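Local coordinates for protein glycosyl hydrolase, family 38 (Enterococcus faecalis, PDB 5KBP) that probably hydrolyses alpha-mannosidic linkages in carbohydrates as a family 38 glycoside hydrolase, at residues E70-V75 with Q115-P120; T282-S287 with E694-P699; E425-P430 with K444-P449. All coordinates share one frame; numbering follows the deposited sequence.

Contact 1. Residues E70-V75 with Q115-P120; sequences EKKEAV and QKWGAP. With SO4 (sulfate ion), chain E; SO4 (sulfate ion), chain C.
Two first torsions bring Val75 and Trp117 together: CG1 of Val75 stands anti to the backbone N (chi1 169°), and CG of Trp117 stands anti to the carbonyl carbon (chi1 -60°), which carries the indole toward helix 72-80. This is helix-helix packing in the family 38 N-terminal domain, the first turn of helix 72-80 meeting the C-terminal end of helix 100-117. Val75 CG1 lies 3.8 Å from Trp117 CZ3, approaching the six-membered ring obliquely. A beta-branched valine suits this buried site because it is short and rigid, while the long tryptophan spans the gap between the backbones and also rests on Leu61 and Leu65 of helix 59-65.

Lys72 is amphipathic in use. Its extended chain runs at about a right angle to the indole, with CE 4.1 Å from Trp117 CH2, while the ammonium continues to a sulfate that Lys76 of the same chain and Lys72 of the second subunit also bind. The ion comes probably from the crystallisation liquor, and its charge probably balances the gathered lysines. Lys71, the N-cap residue, has a chain bent twice instead, and its NZ donates to O1 of a second sulfate at 3.0 Å.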
loop_
_atom_site.group_PDB
_atom_site.type_symbol
_atom_site.label_atom_id
_atom_site.label_comp_id
_atom_site.label_asym_id
_atom_site.label_seq_id
_atom_site.Cartn_x
_atom_site.Cartn_y
_atom_site.Cartn_z
ATOM N N GLU A 70 -19.718 -5.138 -13.700
ATOM C CA GLU A 70 -20.914 -5.420 -14.486
ATOM C C GLU A 70 -21.358 -6.874 -14.396
ATOM O O GLU A 70 -22.359 -7.235 -15.024
ATOM C CB GLU A 70 -20.682 -5.031 -15.947
ATOM C CG GLU A 70 -20.578 -3.529 -16.167
ATOM C CD GLU A 70 -20.368 -3.159 -17.621
ATOM O OE1 GLU A 70 -19.897 -2.033 -17.885
ATOM O OE2 GLU A 70 -20.673 -3.993 -18.500
ATOM N N LYS A 71 -20.646 -7.710 -13.641
ATOM C CA LYS A 71 -21.037 -9.092 -13.406
ATOM C C LYS A 71 -21.790 -9.269 -12.094
ATOM O O LYS A 71 -22.022 -10.407 -11.674
ATOM C CB LYS A 71 -19.803 -9.999 -13.417
ATOM C CG LYS A 71 -18.926 -9.857 -14.650
ATOM C CD LYS A 71 -19.610 -10.397 -15.896
ATOM C CE LYS A 71 -19.780 -11.906 -15.824
ATOM N NZ LYS A 71 -20.369 -12.453 -17.078
ATOM N N LYS A 72 -22.177 -8.170 -11.437
ATOM C CA LYS A 72 -22.808 -8.271 -10.124
ATOM C C LYS A 72 -24.146 -8.998 -10.200
ATOM O O LYS A 72 -24.476 -9.796 -9.314
ATOM C CB LYS A 72 -22.990 -6.879 -9.517
ATOM C CG LYS A 72 -23.680 -6.894 -8.160
ATOM C CD LYS A 72 -23.631 -5.537 -7.482
ATOM C CE LYS A 72 -24.209 -5.613 -6.078
ATOM N NZ LYS A 72 -24.034 -4.346 -5.317
ATOM N N GLU A 73 -24.933 -8.734 -11.247
ATOM C CA GLU A 73 -26.219 -9.411 -11.387
ATOM C C GLU A 73 -26.039 -10.909 -11.586
ATOM O O GLU A 73 -26.833 -11.710 -11.079
ATOM C CB GLU A 73 -27.012 -8.807 -12.545
ATOM C CG GLU A 73 -27.630 -7.452 -12.240
ATOM C CD GLU A 73 -28.545 -7.483 -11.030
ATOM O OE1 GLU A 73 -28.556 -6.495 -10.268
ATOM O OE2 GLU A 73 -29.253 -8.495 -10.839
ATOM N N ALA A 74 -25.001 -11.311 -12.325
ATOM C CA ALA A 74 -24.718 -12.734 -12.482
ATOM C C ALA A 74 -24.330 -13.366 -11.151
ATOM O O ALA A 74 -24.753 -14.486 -10.841
ATOM C CB ALA A 74 -23.613 -12.939 -13.518
ATOM N N VAL A 75 -23.525 -12.663 -10.350
ATOM C CA VAL A 75 -23.146 -13.172 -9.034
ATOM C C VAL A 75 -24.366 -13.270 -8.130
ATOM O O VAL A 75 -24.532 -14.246 -7.386
ATOM C CB VAL A 75 -22.050 -12.284 -8.414
ATOM C CG1 VAL A 75 -21.840 -12.635 -6.950
ATOM C CG2 VAL A 75 -20.751 -12.428 -9.189
ATOM N N GLN A 115 -25.881 -11.878 4.221
ATOM C CA GLN A 115 -27.291 -11.521 4.134
ATOM C C GLN A 115 -27.575 -10.564 2.984
ATOM O O GLN A 115 -28.713 -10.514 2.506
ATOM C CB GLN A 115 -27.763 -10.909 5.454
ATOM C CG GLN A 115 -27.638 -11.839 6.654
ATOM C CD GLN A 115 -28.484 -13.088 6.509
ATOM O OE1 GLN A 115 -29.543 -13.064 5.881
ATOM N NE2 GLN A 115 -28.017 -14.189 7.086
ATOM N N LYS A 116 -26.573 -9.806 2.531
ATOM C CA LYS A 116 -26.776 -8.926 1.386
ATOM C C LYS A 116 -26.942 -9.715 0.094
ATOM O O LYS A 116 -27.653 -9.271 -0.815
ATOM C CB LYS A 116 -25.611 -7.945 1.262
ATOM C CG LYS A 116 -25.444 -7.028 2.463
ATOM C CD LYS A 116 -24.194 -6.169 2.337
ATOM C CE LYS A 116 -23.994 -5.297 3.567
ATOM N NZ LYS A 116 -22.739 -4.498 3.490
ATOM N N TRP A 117 -26.298 -10.877 -0.005
ATOM C CA TRP A 117 -26.402 -11.721 -1.189
ATOM C C TRP A 117 -27.500 -12.767 -1.058
ATOM O O TRP A 117 -28.227 -13.027 -2.024
ATOM C CB TRP A 117 -25.061 -12.408 -1.462
ATOM C CG TRP A 117 -23.942 -11.448 -1.690
ATOM C CD1 TRP A 117 -22.999 -11.056 -0.786
ATOM C CD2 TRP A 117 -23.653 -10.747 -2.902
ATOM N NE1 TRP A 117 -22.136 -10.157 -1.363
ATOM C CE2 TRP A 117 -22.517 -9.949 -2.663
ATOM C CE3 TRP A 117 -24.244 -10.718 -4.168
ATOM C CZ2 TRP A 117 -21.960 -9.133 -3.641
ATOM C CZ3 TRP A 117 -23.690 -9.907 -5.138
ATOM C CH2 TRP A 117 -22.561 -9.126 -4.869
ATOM N N GLY A 118 -27.635 -13.374 0.118
ATOM C CA GLY A 118 -28.657 -14.374 0.347
ATOM C C GLY A 118 -28.616 -14.942 1.750
ATOM O O GLY A 118 -29.422 -14.562 2.605
ATOM N N ALA A 119 -27.670 -15.849 1.997
ATOM C CA ALA A 119 -27.523 -16.519 3.282
ATOM C C ALA A 119 -26.186 -17.248 3.321
ATOM O O ALA A 119 -25.685 -17.680 2.276
ATOM C CB ALA A 119 -28.674 -17.496 3.528
ATOM N N PRO A 120 -25.577 -17.401 4.493
ATOM C CA PRO A 120 -24.274 -18.065 4.574
ATOM C C PRO A 120 -24.387 -19.572 4.736
ATOM O O PRO A 120 -25.383 -20.108 5.226
ATOM C CB PRO A 120 -23.658 -17.437 5.832
ATOM C CG PRO A 120 -24.840 -17.182 6.711
ATOM C CD PRO A 120 -25.988 -16.830 5.789
HETATM S S SO4 E . -26.794 -2.731 -6.770
HETATM O O1 SO4 E . -26.940 -1.538 -7.598
HETATM O O2 SO4 E . -25.633 -2.579 -5.898
HETATM O O3 SO4 E . -26.611 -3.898 -7.627
HETATM O O4 SO4 E . -27.992 -2.909 -5.956
HETATM S S SO4 C . -17.894 -12.465 -20.145
HETATM O O1 SO4 C . -18.765 -11.498 -19.484
HETATM O O2 SO4 C . -16.640 -11.818 -20.520
HETATM O O3 SO4 C . -18.556 -12.970 -21.344
HETATM O O4 SO4 C . -17.618 -13.575 -19.238
#

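Contact 2. Residues T282-S287 with E694-P699; sequences TGELTS and EVVTRP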
loop_
_atom_site.group_PDB
_atom_site.type_symbol
_atom_site.label_atom_id
_atom_site.label_comp_id
_atom_site.label_asym_id
_atom_site.label_seq_id
_atom_site.Cartn_x
_atom_site.Cartn_y
_atom_site.Cartn_z
ATOM N N THR A 282 -11.599 -31.752 23.228
ATOM C CA THR A 282 -11.887 -30.649 24.134
ATOM C C THR A 282 -10.764 -29.623 24.086
ATOM O O THR A 282 -9.589 -29.974 24.233
ATOM C CB THR A 282 -12.072 -31.146 25.573
ATOM O OG1 THR A 282 -13.167 -32.064 25.626
ATOM C CG2 THR A 282 -12.347 -29.974 26.506
ATOM N N GLY A 283 -11.134 -28.359 23.881
ATOM C CA GLY A 283 -10.183 -27.270 24.013
ATOM C C GLY A 283 -9.374 -27.004 22.752
ATOM O O GLY A 283 -9.833 -27.207 21.627
ATOM N N GLU A 284 -8.143 -26.538 22.958
ATOM C CA GLU A 284 -7.268 -26.179 21.851
ATOM C C GLU A 284 -6.914 -27.404 21.017
ATOM O O GLU A 284 -6.808 -28.525 21.524
ATOM C CB GLU A 284 -5.983 -25.528 22.371
ATOM C CG GLU A 284 -6.105 -24.069 22.777
ATOM C CD GLU A 284 -4.781 -23.501 23.253
ATOM O OE1 GLU A 284 -3.884 -24.300 23.595
ATOM O OE2 GLU A 284 -4.633 -22.261 23.282
ATOM N N LEU A 285 -6.715 -27.171 19.724
ATOM C CA LEU A 285 -6.212 -28.171 18.788
ATOM C C LEU A 285 -4.930 -27.598 18.193
ATOM O O LEU A 285 -4.950 -26.985 17.123
ATOM C CB LEU A 285 -7.242 -28.503 17.707
ATOM C CG LEU A 285 -8.647 -28.876 18.181
ATOM C CD1 LEU A 285 -9.533 -29.228 16.997
ATOM C CD2 LEU A 285 -8.599 -30.021 19.181
ATOM N N THR A 286 -3.815 -27.786 18.899
ATOM C CA THR A 286 -2.534 -27.204 18.521
ATOM C C THR A 286 -1.517 -28.269 18.116
ATOM O O THR A 286 -0.308 -28.058 18.238
ATOM C CB THR A 286 -1.983 -26.350 19.663
ATOM O OG1 THR A 286 -3.072 -25.811 20.423
ATOM C CG2 THR A 286 -1.148 -25.198 19.118
ATOM N N SER A 287 -1.999 -29.416 17.629
ATOM C CA SER A 287 -1.138 -30.526 17.219
ATOM C C SER A 287 -0.217 -30.960 18.357
ATOM O O SER A 287 0.978 -31.196 18.159
ATOM C CB SER A 287 -0.329 -30.168 15.969
ATOM O OG SER A 287 -1.174 -29.729 14.921
ATOM N N GLU A 694 -10.153 -16.416 26.471
ATOM C CA GLU A 694 -9.804 -17.590 27.256
ATOM C C GLU A 694 -8.404 -17.433 27.827
ATOM O O GLU A 694 -7.490 -16.983 27.129
ATOM C CB GLU A 694 -9.887 -18.857 26.391
ATOM C CG GLU A 694 -9.214 -20.082 26.971
ATOM C CD GLU A 694 -9.228 -21.251 26.004
ATOM O OE1 GLU A 694 -9.544 -22.379 26.435
ATOM O OE2 GLU A 694 -8.932 -21.035 24.810
ATOM N N VAL A 695 -8.247 -17.801 29.094
ATOM C CA VAL A 695 -6.940 -18.017 29.702
ATOM C C VAL A 695 -6.718 -19.525 29.681
ATOM O O VAL A 695 -7.204 -20.251 30.553
ATOM C CB VAL A 695 -6.860 -17.444 31.118
ATOM C CG1 VAL A 695 -5.519 -17.784 31.751
ATOM C CG2 VAL A 695 -7.069 -15.939 31.090
ATOM N N VAL A 696 -5.991 -19.999 28.676
ATOM C CA VAL A 696 -5.859 -21.428 28.419
ATOM C C VAL A 696 -4.743 -22.005 29.280
ATOM O O VAL A 696 -3.704 -21.366 29.500
ATOM C CB VAL A 696 -5.613 -21.691 26.919
ATOM C CG1 VAL A 696 -4.283 -21.098 26.469
ATOM C CG2 VAL A 696 -5.677 -23.178 26.617
ATOM N N THR A 697 -4.967 -23.215 29.785
ATOM C CA THR A 697 -3.968 -23.941 30.559
ATOM C C THR A 697 -3.197 -24.862 29.622
ATOM O O THR A 697 -3.795 -25.699 28.935
ATOM C CB THR A 697 -4.627 -24.739 31.683
ATOM O OG1 THR A 697 -5.243 -23.840 32.615
ATOM C CG2 THR A 697 -3.598 -25.588 32.410
ATOM N N ARG A 698 -1.875 -24.705 29.589
ATOM C CA ARG A 698 -1.037 -25.476 28.690
ATOM C C ARG A 698 -0.020 -26.296 29.475
ATOM O O ARG A 698 0.471 -25.841 30.514
ATOM C CB ARG A 698 -0.305 -24.556 27.700
ATOM C CG ARG A 698 -1.234 -23.754 26.798
ATOM C CD ARG A 698 -0.496 -23.216 25.584
ATOM N NE ARG A 698 -1.413 -22.764 24.541
ATOM C CZ ARG A 698 -1.541 -21.502 24.150
ATOM N NH1 ARG A 698 -2.403 -21.187 23.193
ATOM N NH2 ARG A 698 -0.799 -20.555 24.706
ATOM N N PRO A 699 0.313 -27.498 29.011
ATOM C CA PRO A 699 1.238 -28.350 29.766
ATOM C C PRO A 699 2.694 -28.006 29.491
ATOM O O PRO A 699 3.071 -27.641 28.374
ATOM C CB PRO A 699 0.903 -29.757 29.261
ATOM C CG PRO A 699 0.464 -29.531 27.851
ATOM C CD PRO A 699 -0.225 -28.185 27.823
#
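Glu284 reaches out of the 282-287 loop to meet Arg698 of strand 695-699, and the carboxylate and guanidinium form a two-pronged salt bridge. Arg698 NE donates to Glu284 OE1 at 3.1 Å with an N-H...O angle of 152°, and Glu284 OE1 accepts through its syn lone pair. The acceptor is tilted somewhat out of the guanidinium plane, in keeping with the 27° between the planes of the two groups. The second prong, Arg698 NH1 to Glu284 OE2, is modelled very short, so its exact length is doubtful although the pairing is clear.

Val696 completes the tight part. Its CG1, set between the backbone N and the carbonyl carbon (chi1 64°), lies 3.6 Å above the guanidinium plane, over its centre, while CG2 lies 3.5 Å from Glu284 CD. A small branched side chain fits here, lining the ion pair with methyl groups while glutamate and arginine supply reach. All three residues are buried, so the two charges probably compensate each other largely. Glu694 OE2 is 4.7 Å from Glu284 OE2, a like charge that Arg698 would probably offset.

The margins are looser. Thr282 and Pro699 are exposed and do not touch across the contact, and the exposed Thr697 points its side chain away. Gly283 makes the turn before Glu284 with a positive phi.

Arg698 NH2 is also held by Tyr738 OH. Strand 695-699 is the outermost strand of its antiparallel sheet and pairs with strand 686-690, while the loop leaves strand 280-282, at an edge of the N-terminal domain's mixed sheet, on its way to helix 304-332.

Contact 3. Residues E425-P430 with K444-P449; sequences EIERLP and KQKATP
Glu427 OE2 and Lys446 NZ, 3.4 Å apart, form the salt bridge that joins strand 416-430 to the loop following helix 436-445. The strand is at the edge of a three-stranded antiparallel sheet in the family 38 C-terminal domain 1. As a hydrogen bond the link is weak. The lysine reaches across from the loop with its chain fully extended, CG anti to the backbone N (chi1 -170°), and crosses the glutamate obliquely. Its CE is 3.7 Å from Glu427 OE2 and its CD is 4.1 Å from Glu427 OE1, so the last methylenes run past the carboxylate before the ammonium meets it. The glutamate chain bends at chi2 (134°) as it comes to meet the lysine. Such a long reach suits both residue types, because the nearest backbones, at Glu427 and Lys446, stand 10.2 Å apart between their CA atoms.

The strand is shaped by a classic beta bulge: Ile426 and Glu427 both face Lys488 of the neighbouring strand 483-499. Both of these residues direct their CB atoms toward the 444-449 segment, though Ile426, buried, faces it without touching it. Further along, Leu429 packs on Leu439 and Leu443 of helix 436-445, holding the helix against the strand. Thr448 anchors the loop itself, its OG1 being hydrogen-bonded to Glu468 and Lys488.

A second ion pair lies within the strand. Glu425 OE2 meets the edge of the Arg428 guanidinium in its plane, 3.6 Å from NH1.

Because Lys446 is exposed and its bond to Glu427 is long, water probably screens the attraction. The chemistry therefore implies a modest surface tie, and the leucine packing and threonine bonds probably contribute more to fixing the helix and loop.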
loop_
_atom_site.group_PDB
_atom_site.type_symbol
_atom_site.label_atom_id
_atom_site.label_comp_id
_atom_site.label_asym_id
_atom_site.label_seq_id
_atom_site.Cartn_x
_atom_site.Cartn_y
_atom_site.Cartn_z
ATOM N N GLU A 425 -2.100 23.397 24.859
ATOM C CA GLU A 425 -1.765 24.629 24.158
ATOM C C GLU A 425 -2.058 25.821 25.061
ATOM O O GLU A 425 -3.205 26.029 25.469
ATOM C CB GLU A 425 -2.561 24.729 22.859
ATOM C CG GLU A 425 -2.303 25.989 22.054
ATOM C CD GLU A 425 -3.310 26.172 20.935
ATOM O OE1 GLU A 425 -4.375 26.775 21.183
ATOM O OE2 GLU A 425 -3.042 25.700 19.809
ATOM N N ILE A 426 -1.025 26.604 25.376
ATOM C CA ILE A 426 -1.195 27.760 26.249
ATOM C C ILE A 426 -1.275 29.077 25.482
ATOM O O ILE A 426 -1.810 30.059 26.020
ATOM C CB ILE A 426 -0.072 27.829 27.305
ATOM C CG1 ILE A 426 1.300 27.903 26.632
ATOM C CG2 ILE A 426 -0.150 26.633 28.243
ATOM C CD1 ILE A 426 2.447 28.056 27.609
ATOM N N GLU A 427 -0.769 29.130 24.252
ATOM C CA GLU A 427 -0.845 30.334 23.439
ATOM C C GLU A 427 -0.992 29.936 21.979
ATOM O O GLU A 427 -0.671 28.812 21.585
ATOM C CB GLU A 427 0.383 31.230 23.637
ATOM C CG GLU A 427 0.274 32.158 24.835
ATOM C CD GLU A 427 1.534 32.178 25.673
ATOM O OE1 GLU A 427 2.549 31.596 25.240
ATOM O OE2 GLU A 427 1.506 32.772 26.771
ATOM N N ARG A 428 -1.481 30.877 21.173
ATOM C CA ARG A 428 -1.793 30.586 19.776
ATOM C C ARG A 428 -1.779 31.880 18.982
ATOM O O ARG A 428 -2.556 32.795 19.275
ATOM C CB ARG A 428 -3.150 29.893 19.669
ATOM C CG ARG A 428 -3.588 29.562 18.256
ATOM C CD ARG A 428 -4.284 28.215 18.229
ATOM N NE ARG A 428 -5.471 28.215 17.381
ATOM C CZ ARG A 428 -6.250 27.153 17.197
ATOM N NH1 ARG A 428 -5.962 26.006 17.797
ATOM N NH2 ARG A 428 -7.314 27.238 16.411
ATOM N N LEU A 429 -0.904 31.958 17.980
ATOM C CA LEU A 429 -0.813 33.122 17.104
ATOM C C LEU A 429 -1.212 32.718 15.691
ATOM O O LEU A 429 -0.412 32.092 14.976
ATOM C CB LEU A 429 0.603 33.703 17.115
ATOM C CG LEU A 429 1.193 34.130 18.460
ATOM C CD1 LEU A 429 2.558 34.776 18.261
ATOM C CD2 LEU A 429 0.250 35.070 19.200
ATOM N N PRO A 430 -2.425 33.037 15.242
ATOM C CA PRO A 430 -2.825 32.677 13.878
ATOM C C PRO A 430 -1.974 33.394 12.841
ATOM O O PRO A 430 -1.359 34.429 13.106
ATOM C CB PRO A 430 -4.290 33.122 13.805
ATOM C CG PRO A 430 -4.733 33.243 15.232
ATOM C CD PRO A 430 -3.518 33.678 15.989
ATOM N N LYS A 444 8.807 31.780 21.017
ATOM C CA LYS A 444 10.019 31.155 21.536
ATOM C C LYS A 444 10.688 32.037 22.583
ATOM O O LYS A 444 11.253 31.534 23.561
ATOM C CB LYS A 444 10.984 30.863 20.386
ATOM C CG LYS A 444 11.997 29.763 20.666
ATOM C CD LYS A 444 11.512 28.425 20.129
ATOM C CE LYS A 444 12.615 27.379 20.163
ATOM N NZ LYS A 444 12.189 26.104 19.521
ATOM N N GLN A 445 10.628 33.354 22.398
ATOM C CA GLN A 445 11.252 34.302 23.310
ATOM C C GLN A 445 10.350 34.707 24.467
ATOM O O GLN A 445 10.838 35.306 25.430
ATOM C CB GLN A 445 11.685 35.558 22.547
ATOM C CG GLN A 445 12.724 35.304 21.469
ATOM C CD GLN A 445 12.809 36.439 20.467
ATOM O OE1 GLN A 445 12.153 37.469 20.623
ATOM N NE2 GLN A 445 13.615 36.254 19.429
ATOM N N LYS A 446 9.056 34.403 24.399
ATOM C CA LYS A 446 8.146 34.784 25.471
ATOM C C LYS A 446 8.361 33.888 26.684
ATOM O O LYS A 446 8.414 32.661 26.561
ATOM C CB LYS A 446 6.697 34.698 24.996
ATOM C CG LYS A 446 5.695 35.310 25.963
ATOM C CD LYS A 446 4.285 35.288 25.394
ATOM C CE LYS A 446 3.304 35.992 26.321
ATOM N NZ LYS A 446 1.920 36.010 25.767
ATOM N N ALA A 447 8.488 34.506 27.856
ATOM C CA ALA A 447 8.714 33.752 29.081
ATOM C C ALA A 447 7.514 32.867 29.394
ATOM O O ALA A 447 6.369 33.191 29.070
ATOM C CB ALA A 447 8.988 34.700 30.247
ATOM N N THR A 448 7.789 31.732 30.036
ATOM C CA THR A 448 6.750 30.767 30.360
ATOM C C THR A 448 6.333 30.933 31.810
ATOM O O THR A 448 7.157 30.701 32.710
ATOM C CB THR A 448 7.240 29.344 30.116
ATOM O OG1 THR A 448 7.599 29.191 28.737
ATOM C CG2 THR A 448 6.153 28.338 30.470
ATOM N N PRO A 449 5.095 31.326 32.090
ATOM C CA PRO A 449 4.640 31.390 33.482
ATOM C C PRO A 449 4.524 29.996 34.078
ATOM O O PRO A 449 4.381 28.996 33.373
ATOM C CB PRO A 449 3.266 32.065 33.384
ATOM C CG PRO A 449 3.207 32.658 32.002
ATOM C CD PRO A 449 4.056 31.774 31.149
#

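How the contacts relate
The three contacts are separate sites that do not touch. Contacts 1 and 2 have centres about 38 Å apart and nearest atoms about 22 Å apart, and follow one another along the chain. Contact 3 is remote, its centre about 59 Å from that of contact 1 and about 57 Å from that of contact 2, on the opposite side of the chain's centre from the latter. Yet its segments fall within the 406 residues separating the halves of contact 2, which ties the N-terminal domain to a C-terminal one. The sulfates belong to contact 1. All three lie away from Phe253 and Tyr256, which bind calcium in a structure of this protein, though none is bound to this chain here.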